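Local structure of sulfide-quinone reductase (Aquifex aeolicus, 3HYX) at the interface of chains A and B. The protein catalyses the FAD-dependent oxidation of hydrogen sulfide with a quinone as electron acceptor, building up polysulfur that is finally released. Sequence-based numbering; all coordinates share one arbitrary frame. Chains: chain A/B, Sulfide-quinone reductase.

The interface of chains A and B. Residues chain A 208, 211-212; chain B 200-201, 204, 370.
This patch joins two subunits of the homotrimer of a flavoprotein of the pyridine nucleotide-disulphide oxidoreductase family. It is a helix-against-helix-start contact. The C-terminal half of helix 202-212 of chain A meets the start of the same helix in chain B and the loop just before it. The two copies of the helix use different residues here, so the patch does not pair like with like.

Its polar core is a salt bridge between A:Asp208 and B:Arg204. The guanidinium NE of B:Arg204 gives a hydrogen bond to carboxylate OD1 of A:Asp208, at 2.5 Å. OD1 receives it on its syn lone pair, the one facing OD2. The bond is bent, with 133° at the hydrogen, and OD1 lies out of the guanidinium plane. The carboxylate and guanidinium planes are turned 38° apart, and the bond that is seen uses NE. NH2 of B:Arg204 stays 3.5 Å from OD1 of A:Asp208. The carboxylate of A:Asp208 lies alongside the CD-NE stretch of B:Arg204, with its CG 3.6 Å from CD of the arginine. The negative charge probably helps to hold the arginine in its charged form.

B:Arg204 reaches this place with CG anti to its backbone N (chi1 -178°) and a bend at chi3 that turns the tip. Its chain crosses that of A:Asp208 at about a right angle. A:Asp208 holds its CG anti to its own carbonyl carbon, beside the backbone N.

Beside the pair, packing is by small groups. The methyl CB of A:Ala211 sits 3.6 Å from the carbonyl O of B:Gly200 and 4.0 Å from CA of B:Ala201. The methyl CB of B:Ala201 points toward OD2 of A:Asp208, at 3.9 Å. One residue on, CA of A:Glu212 lies 3.9 Å from CA of B:Gly200, so backbone meets backbone. Further out, on strand 369-375 of chain B, B:Val370 turns its CG2 branch toward the carbonyl O of A:Glu212.

The centre of the patch is about 14 Å from the active-site B:Cys347.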
# COMPACT_ATOMS: atom_id res chain seq x y z
N ASP A 208 -6.51 -3.43 -3.57
CA ASP A 208 -6.45 -2.75 -4.86
C ASP A 208 -7.53 -3.26 -5.78
O ASP A 208 -8.05 -2.52 -6.61
CB ASP A 208 -5.07 -2.91 -5.50
CG ASP A 208 -4.09 -1.87 -5.01
OD1 ASP A 208 -4.12 -1.54 -3.80
OD2 ASP A 208 -3.31 -1.37 -5.84
N ALA A 211 -10.64 -1.36 -4.82
CA ALA A 211 -10.56 0.06 -5.17
C ALA A 211 -10.74 0.26 -6.67
O ALA A 211 -11.47 1.15 -7.07
CB ALA A 211 -9.24 0.67 -4.72
N GLU A 212 -10.07 -0.58 -7.46
CA GLU A 212 -10.15 -0.58 -8.92
C GLU A 212 -11.57 -0.88 -9.40
O GLU A 212 -12.05 -0.24 -10.32
CB GLU A 212 -9.19 -1.61 -9.52
CG GLU A 212 -7.69 -1.24 -9.48
CD GLU A 212 -6.75 -2.47 -9.57
OE1 GLU A 212 -7.10 -3.47 -10.26
OE2 GLU A 212 -5.66 -2.44 -8.93
N GLY B 200 -10.32 4.52 -8.97
CA GLY B 200 -9.62 3.25 -8.90
C GLY B 200 -8.72 3.29 -7.69
O GLY B 200 -9.13 3.74 -6.62
N ALA B 201 -7.48 2.85 -7.87
CA ALA B 201 -6.51 2.78 -6.78
C ALA B 201 -5.64 4.04 -6.71
O ALA B 201 -4.45 3.96 -6.37
CB ALA B 201 -5.66 1.54 -6.92
N ARG B 204 -3.36 4.69 -3.66
CA ARG B 204 -2.11 3.95 -3.68
C ARG B 204 -1.11 4.53 -4.68
O ARG B 204 0.09 4.57 -4.40
CB ARG B 204 -2.35 2.48 -3.99
CG ARG B 204 -1.07 1.67 -3.96
CD ARG B 204 -1.31 0.18 -3.84
NE ARG B 204 -2.30 -0.13 -2.81
CZ ARG B 204 -2.04 -0.27 -1.51
NH1 ARG B 204 -0.80 -0.13 -1.04
NH2 ARG B 204 -3.04 -0.57 -0.67
N VAL B 370 -13.32 2.48 -14.32
CA VAL B 370 -12.31 3.52 -14.15
C VAL B 370 -11.04 3.14 -14.88
O VAL B 370 -10.74 1.96 -15.07
CB VAL B 370 -11.96 3.80 -12.67
CG1 VAL B 370 -13.09 4.55 -11.97
CG2 VAL B 370 -11.58 2.51 -11.92